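Local coordinates for fatty acid-binding protein homolog (Ascaris suum, PDB 6I8X) that binds fatty acids inside a beta-barrel and may sequester potentially toxic fatty acids and their peroxidation products or help maintain the impermeable lipid layer of the nematode eggshell, at residues N53-S56 and Y62-E65; T73-W78 and F84-L89. One frame throughout, in Å; residues are numbered along the deposited sequence.

Contact 1 (N53-S56 and Y62-E65); sequences NAAS and YDME
Asp63 reaches across to the backbone of Ala55 just where strand 47-53 gives way to the loop of a beta hairpin, the connection between the second and third strands of the fatty acid-binding protein barrel. Its OD2 accepts the Ala55 N-H at 2.9 Å, an almost straight bond (168° at the hydrogen) that arrives on the syn side of the carboxylate but 33° out of its plane. Placing CG beside the backbone N and anti to the carbonyl carbon (chi1 -58°) swings the carboxylate toward the loop, where OD2 also lies 3.5 Å from Ala54 CA. Ala55 CB packs against the same oxygen.

Two residues before Ala55 the strands still pair: Asn53 and Tyr62 form an antiparallel non-hydrogen-bonded pair whose CA atoms are 4.5 Å apart. Their side chains run alongside each other in the same direction, and Asn53 OD1 comes obliquely to within 3.7 Å of Tyr62 CE1. The tyrosine hydroxyl is held elsewhere, by the backbone N of Leu9.

A second shell fixes the carboxylate. Arg52 makes a salt bridge to OD2 and probably offsets its charge, while the backbone N of Asp77 donates to OD1. Asp63 OD1 also accepts a hydrogen bond from a water at 2.9 Å, and that water weakly accepts the N-H of Ser56, linking the carboxylate to the next residue of the loop.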
ATOM      1  N   ASN A  53      14.549  -3.722   0.329  1.00 37.06           N
ATOM      2  CA  ASN A  53      14.996  -4.995  -0.236  1.00 38.19           C
ATOM      3  C   ASN A  53      14.851  -5.960   0.943  1.00 43.83           C
ATOM      4  O   ASN A  53      15.086  -5.550   2.079  1.00 43.75           O
ATOM      5  CB  ASN A  53      16.472  -4.921  -0.654  1.00 39.08           C
ATOM      6  CG  ASN A  53      16.728  -4.031  -1.840  1.00 49.41           C
ATOM      7  OD1 ASN A  53      16.397  -4.372  -2.956  1.00 44.41           O
ATOM      8  ND2 ASN A  53      17.296  -2.857  -1.622  1.00 44.36           N
ATOM      9  N   ALA A  54      14.397  -7.194   0.703  1.00 42.47           N
ATOM     10  CA  ALA A  54      14.172  -8.169   1.783  1.00 42.89           C
ATOM     11  C   ALA A  54      15.376  -8.347   2.713  1.00 48.57           C
ATOM     12  O   ALA A  54      16.477  -8.618   2.242  1.00 48.49           O
ATOM     13  CB  ALA A  54      13.747  -9.511   1.207  1.00 43.86           C
ATOM     14  N   ALA A  55      15.149  -8.223   4.037  1.00 46.94           N
ATOM     15  CA  ALA A  55      16.177  -8.387   5.072  1.00 48.15           C
ATOM     16  C   ALA A  55      16.859  -9.767   4.986  1.00 53.48           C
ATOM     17  O   ALA A  55      17.999  -9.917   5.421  1.00 53.91           O
ATOM     18  CB  ALA A  55      15.569  -8.181   6.448  1.00 48.89           C
ATOM     19  N   SER A  56      16.170 -10.755   4.382  1.00 50.19           N
ATOM     20  CA  SER A  56      16.673 -12.117   4.173  1.00 51.15           C
ATOM     21  C   SER A  56      17.783 -12.188   3.084  1.00 56.16           C
ATOM     22  O   SER A  56      18.469 -13.212   2.971  1.00 58.17           O
ATOM     23  CB  SER A  56      15.519 -13.038   3.805  1.00 53.61           C
ATOM     24  OG  SER A  56      15.085 -12.716   2.496  1.00 63.13           O
ATOM     25  N   TYR A  62      11.170  -8.273  -1.448  1.00 39.32           N
ATOM     26  CA  TYR A  62      11.012  -7.051  -0.669  1.00 35.88           C
ATOM     27  C   TYR A  62      10.263  -7.221   0.623  1.00 39.92           C
ATOM     28  O   TYR A  62       9.546  -8.201   0.824  1.00 39.63           O
ATOM     29  CB  TYR A  62      10.280  -6.004  -1.539  1.00 34.83           C
ATOM     30  CG  TYR A  62      11.013  -5.746  -2.831  1.00 35.74           C
ATOM     31  CD1 TYR A  62      12.069  -4.836  -2.880  1.00 36.81           C
ATOM     32  CD2 TYR A  62      10.753  -6.515  -3.970  1.00 36.53           C
ATOM     33  CE1 TYR A  62      12.830  -4.681  -4.030  1.00 38.46           C
ATOM     34  CE2 TYR A  62      11.522  -6.377  -5.124  1.00 37.24           C
ATOM     35  CZ  TYR A  62      12.565  -5.462  -5.145  1.00 40.49           C
ATOM     36  OH  TYR A  62      13.316  -5.276  -6.269  1.00 39.34           O
ATOM     37  N   ASP A  63      10.399  -6.215   1.482  1.00 36.28           N
ATOM     38  CA  ASP A  63       9.652  -6.086   2.724  1.00 36.12           C
ATOM     39  C   ASP A  63       8.924  -4.756   2.689  1.00 38.92           C
ATOM     40  O   ASP A  63       9.449  -3.764   2.173  1.00 39.43           O
ATOM     41  CB  ASP A  63      10.569  -6.116   3.965  1.00 36.87           C
ATOM     42  CG  ASP A  63      11.422  -7.344   4.112  1.00 44.05           C
ATOM     43  OD1 ASP A  63      10.999  -8.429   3.629  1.00 44.49           O
ATOM     44  OD2 ASP A  63      12.512  -7.234   4.711  1.00 52.26           O
ATOM     45  N   MET A  64       7.729  -4.732   3.222  1.00 34.70           N
ATOM     46  CA  MET A  64       6.991  -3.487   3.357  1.00 34.79           C
ATOM     47  C   MET A  64       6.255  -3.487   4.695  1.00 35.84           C
ATOM     48  O   MET A  64       5.758  -4.512   5.162  1.00 33.95           O
ATOM     49  CB  MET A  64       6.114  -3.109   2.131  1.00 37.82           C
ATOM     50  CG  MET A  64       4.639  -3.444   2.248  1.00 43.96           C
ATOM     51  SD  MET A  64       3.564  -2.224   3.089  1.00 49.52           S
ATOM     52  CE  MET A  64       3.160  -1.163   1.782  1.00 45.81           C
ATOM     53  N   GLU A  65       6.225  -2.329   5.312  1.00 33.08           N
ATOM     54  CA  GLU A  65       5.560  -2.119   6.589  1.00 32.68           C
ATOM     55  C   GLU A  65       4.628  -0.948   6.479  1.00 35.00           C
ATOM     56  O   GLU A  65       4.955   0.051   5.846  1.00 34.99           O
ATOM     57  CB  GLU A  65       6.604  -1.817   7.694  1.00 34.29           C
ATOM     58  CG  GLU A  65       7.591  -2.949   7.936  1.00 48.90           C
ATOM     59  CD  GLU A  65       8.568  -2.738   9.071  1.00 76.29           C
ATOM     60  OE1 GLU A  65       9.471  -1.881   8.938  1.00 84.35           O
ATOM     61  OE2 GLU A  65       8.461  -3.472  10.079  1.00 79.03           O
TER
HETATM   62  O   HOH W   1      12.860 -10.457   4.467  1.00 47.22           O

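Contact 2 (T73-W78 and F84-L89); sequences THHKDW and FQDEAL
Thr73, His75 and Phe84 do most of the work in joining strands 73-76 and 84-87, the fourth and fifth of the barrel. This is the gap known in fatty acid-binding proteins: the axes run antiparallel at 157° but come no closer than 7.6 Å, and side chains and water span the space between them.

His75 is at the middle. Its ND1 donates to Asp86 OD2 at 2.8 Å, the one direct hydrogen bond between the segments. The oxygen sits at the ring edge, only 3° out of the imidazole plane, yet the nitrogen approaches from above the carboxylate plane. At the same edge CE1 lies 3.3 Å from Glu87 O.

Phe84 comes in beside it. With CG between its own backbone N and carbonyl carbon (chi1 62°), the ring projects across the gap, bringing Phe84 CZ and CE2 against His75 CB, and Phe84 CE1 to 3.6 Å from Trp78 CB. The Trp78 and Phe84 rings are nearly parallel but slid apart, and Trp78 stacks on Phe98 beyond.

At the other end, Thr73 CG2 lies over the backbone between Ala88 and Leu89 and touches Leu89 CD2 at 3.7 Å; Leu89 in turn contacts the bound vaccenic acid.

Two waters complete the bridge. One accepts from His74 N and donates to Glu87 O at 2.8 Å; the other accepts from Lys76 N. Both also donate weakly to Asp86 OD2. Lying so close to His75, this carboxylate would be expected to favour a protonated imidazole.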
ATOM      1  N   THR A  73       1.263  -3.434  10.053  1.00 35.23           N
ATOM      2  CA  THR A  73       1.380  -4.606   9.174  1.00 34.73           C
ATOM      3  C   THR A  73       2.838  -4.766   8.769  1.00 38.55           C
ATOM      4  O   THR A  73       3.584  -3.787   8.732  1.00 36.08           O
ATOM      5  CB  THR A  73       0.392  -4.615   7.983  1.00 42.80           C
ATOM      6  OG1 THR A  73       0.677  -3.574   7.060  1.00 45.43           O
ATOM      7  CG2 THR A  73      -1.052  -4.563   8.414  1.00 38.55           C
ATOM      8  N   HIS A  74       3.268  -6.013   8.548  1.00 38.08           N
ATOM      9  CA  HIS A  74       4.650  -6.339   8.203  1.00 38.20           C
ATOM     10  C   HIS A  74       4.629  -7.485   7.202  1.00 41.55           C
ATOM     11  O   HIS A  74       4.436  -8.651   7.581  1.00 41.57           O
ATOM     12  CB  HIS A  74       5.471  -6.732   9.453  1.00 39.89           C
ATOM     13  CG  HIS A  74       5.282  -5.840  10.641  1.00 43.92           C
ATOM     14  ND1 HIS A  74       6.137  -4.772  10.890  1.00 45.54           N
ATOM     15  CD2 HIS A  74       4.361  -5.904  11.632  1.00 46.12           C
ATOM     16  CE1 HIS A  74       5.708  -4.228  12.017  1.00 45.00           C
ATOM     17  NE2 HIS A  74       4.641  -4.872  12.497  1.00 45.83           N
ATOM     18  N   HIS A  75       4.808  -7.141   5.920  1.00 37.06           N
ATOM     19  CA  HIS A  75       4.824  -8.094   4.802  1.00 35.95           C
ATOM     20  C   HIS A  75       6.273  -8.368   4.397  1.00 38.90           C
ATOM     21  O   HIS A  75       6.942  -7.487   3.867  1.00 37.03           O
ATOM     22  CB  HIS A  75       3.972  -7.553   3.640  1.00 35.13           C
ATOM     23  CG  HIS A  75       2.604  -7.110   4.076  1.00 37.83           C
ATOM     24  ND1 HIS A  75       1.836  -7.869   4.958  1.00 39.54           N
ATOM     25  CD2 HIS A  75       1.904  -5.998   3.735  1.00 37.82           C
ATOM     26  CE1 HIS A  75       0.715  -7.188   5.129  1.00 38.13           C
ATOM     27  NE2 HIS A  75       0.694  -6.078   4.385  1.00 37.54           N
ATOM     28  N   LYS A  76       6.764  -9.580   4.707  1.00 37.18           N
ATOM     29  CA  LYS A  76       8.155  -9.987   4.476  1.00 37.25           C
ATOM     30  C   LYS A  76       8.363 -10.953   3.334  1.00 43.14           C
ATOM     31  O   LYS A  76       7.610 -11.915   3.183  1.00 43.20           O
ATOM     32  CB  LYS A  76       8.770 -10.584   5.757  1.00 39.86           C
ATOM     33  CG  LYS A  76       8.579  -9.743   7.033  1.00 54.24           C
ATOM     34  CD  LYS A  76       9.500  -8.522   7.091  1.00 64.62           C
ATOM     35  CE  LYS A  76       9.646  -7.990   8.497  1.00 87.33           C
ATOM     36  NZ  LYS A  76      10.345  -8.957   9.396  1.00100.40           N
ATOM     37  N   ASP A  77       9.444 -10.714   2.569  1.00 40.93           N
ATOM     38  CA  ASP A  77       9.930 -11.523   1.454  1.00 42.33           C
ATOM     39  C   ASP A  77       8.954 -11.690   0.303  1.00 42.78           C
ATOM     40  O   ASP A  77       8.832 -12.794  -0.235  1.00 44.36           O
ATOM     41  CB  ASP A  77      10.415 -12.907   1.948  1.00 47.31           C
ATOM     42  CG  ASP A  77      11.863 -12.882   2.325  1.00 65.04           C
ATOM     43  OD1 ASP A  77      12.698 -12.655   1.428  1.00 69.47           O
ATOM     44  OD2 ASP A  77      12.161 -13.036   3.521  1.00 70.30           O
ATOM     45  N   TRP A  78       8.297 -10.611  -0.105  1.00 35.57           N
ATOM     46  CA  TRP A  78       7.387 -10.705  -1.243  1.00 34.62           C
ATOM     47  C   TRP A  78       8.079 -10.348  -2.586  1.00 38.35           C
ATOM     48  O   TRP A  78       9.120  -9.695  -2.600  1.00 37.50           O
ATOM     49  CB  TRP A  78       6.094  -9.914  -1.024  1.00 31.37           C
ATOM     50  CG  TRP A  78       6.313  -8.464  -0.696  1.00 30.69           C
ATOM     51  CD1 TRP A  78       6.315  -7.901   0.545  1.00 32.62           C
ATOM     52  CD2 TRP A  78       6.523  -7.388  -1.628  1.00 29.55           C
ATOM     53  NE1 TRP A  78       6.520  -6.549   0.448  1.00 30.80           N
ATOM     54  CE2 TRP A  78       6.689  -6.210  -0.871  1.00 31.80           C
ATOM     55  CE3 TRP A  78       6.611  -7.311  -3.034  1.00 30.94           C
ATOM     56  CZ2 TRP A  78       6.954  -4.967  -1.461  1.00 30.95           C
ATOM     57  CZ3 TRP A  78       6.914  -6.092  -3.620  1.00 31.74           C
ATOM     58  CH2 TRP A  78       7.062  -4.928  -2.840  1.00 31.66           C
ATOM     59  N   PHE A  84       0.464 -13.357  -2.041  1.00 38.24           N
ATOM     60  CA  PHE A  84       0.724 -13.921  -0.715  1.00 37.30           C
ATOM     61  C   PHE A  84      -0.492 -13.640   0.175  1.00 44.25           C
ATOM     62  O   PHE A  84      -1.321 -12.783  -0.146  1.00 42.43           O
ATOM     63  CB  PHE A  84       2.004 -13.316  -0.084  1.00 37.06           C
ATOM     64  CG  PHE A  84       2.023 -11.816   0.174  1.00 35.14           C
ATOM     65  CD1 PHE A  84       2.445 -10.933  -0.809  1.00 34.98           C
ATOM     66  CD2 PHE A  84       1.692 -11.305   1.427  1.00 35.75           C
ATOM     67  CE1 PHE A  84       2.506  -9.562  -0.563  1.00 35.10           C
ATOM     68  CE2 PHE A  84       1.761  -9.938   1.683  1.00 38.15           C
ATOM     69  CZ  PHE A  84       2.176  -9.071   0.691  1.00 36.20           C
ATOM     70  N   GLN A  85      -0.606 -14.368   1.279  1.00 44.28           N
ATOM     71  CA  GLN A  85      -1.674 -14.160   2.244  1.00 44.57           C
ATOM     72  C   GLN A  85      -1.068 -13.632   3.546  1.00 48.26           C
ATOM     73  O   GLN A  85      -0.058 -14.166   4.008  1.00 48.71           O
ATOM     74  CB  GLN A  85      -2.475 -15.449   2.493  1.00 47.41           C
ATOM     75  CG  GLN A  85      -3.763 -15.158   3.264  1.00 56.21           C
ATOM     76  CD  GLN A  85      -4.590 -16.378   3.558  1.00 71.96           C
ATOM     77  OE1 GLN A  85      -5.061 -17.086   2.653  1.00 65.43           O
ATOM     78  NE2 GLN A  85      -4.859 -16.588   4.835  1.00 61.71           N
ATOM     79  N   ASP A  86      -1.673 -12.577   4.118  1.00 43.23           N
ATOM     80  CA  ASP A  86      -1.220 -11.971   5.373  1.00 42.03           C
ATOM     81  C   ASP A  86      -2.299 -11.126   6.039  1.00 44.93           C
ATOM     82  O   ASP A  86      -3.342 -10.842   5.443  1.00 44.94           O
ATOM     83  CB  ASP A  86       0.042 -11.118   5.154  1.00 42.50           C
ATOM     84  CG  ASP A  86       0.947 -11.014   6.360  1.00 49.55           C
ATOM     85  OD1 ASP A  86       0.626 -11.628   7.402  1.00 51.24           O
ATOM     86  OD2 ASP A  86       1.966 -10.311   6.270  1.00 54.81           O
ATOM     87  N   GLU A  87      -2.042 -10.728   7.289  1.00 40.23           N
ATOM     88  CA  GLU A  87      -2.939  -9.885   8.039  1.00 38.88           C
ATOM     89  C   GLU A  87      -2.801  -8.446   7.524  1.00 41.99           C
ATOM     90  O   GLU A  87      -1.679  -7.944   7.334  1.00 39.79           O
ATOM     91  CB  GLU A  87      -2.645  -9.984   9.546  1.00 40.48           C
ATOM     92  CG  GLU A  87      -3.642  -9.216  10.398  1.00 51.40           C
ATOM     93  CD  GLU A  87      -3.505  -9.370  11.899  1.00 75.73           C
ATOM     94  OE1 GLU A  87      -2.384  -9.188  12.423  1.00 62.66           O
ATOM     95  OE2 GLU A  87      -4.545  -9.584  12.563  1.00 82.98           O
ATOM     96  N   ALA A  88      -3.959  -7.799   7.289  1.00 38.63           N
ATOM     97  CA  ALA A  88      -4.025  -6.423   6.829  1.00 36.98           C
ATOM     98  C   ALA A  88      -4.375  -5.511   8.010  1.00 40.92           C
ATOM     99  O   ALA A  88      -4.525  -6.011   9.135  1.00 40.92           O
ATOM    100  CB  ALA A  88      -5.035  -6.287   5.698  1.00 37.73           C
ATOM    101  N   LEU A  89      -4.450  -4.182   7.765  1.00 38.00           N
ATOM    102  CA  LEU A  89      -4.698  -3.133   8.769  1.00 39.06           C
ATOM    103  C   LEU A  89      -6.067  -3.223   9.468  1.00 45.11           C
ATOM    104  O   LEU A  89      -6.233  -2.684  10.561  1.00 45.43           O
ATOM    105  CB  LEU A  89      -4.486  -1.729   8.165  1.00 38.18           C
ATOM    106  CG  LEU A  89      -3.035  -1.291   7.912  1.00 41.22           C
ATOM    107  CD1 LEU A  89      -3.011  -0.029   7.084  1.00 40.94           C
ATOM    108  CD2 LEU A  89      -2.260  -1.106   9.219  1.00 40.52           C
TER
HETATM  109  O   HOH W   2       0.837  -7.999   8.496  1.00 45.77           O
HETATM  110  O   HOH W   3       5.063 -11.682   5.751  1.00 53.22           O

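How the contacts relate
Contact 1 closes before contact 2 opens along the chain, and their centres lie 11 Å apart. Strands 62-68 and 72-78 are sheet neighbours, so the pairing of Tyr62 N with Trp78 O, at 2.7 Å, carries one contact directly into the other. Nearby, Ser56 OG meets Asp77 OD1 at 2.6 Å, probably a hydrogen bond, tying the hairpin loop of contact 1 to the corner at Asp77 in strand 72-78. Different small molecules lie near them: the side chain of Leu89 in contact 2 is about 4 Å from vaccenic acid in the barrel interior, while the side chain of Asn53 in contact 1 is about 5 Å from a bound tris(hydroxyethyl)aminomethane.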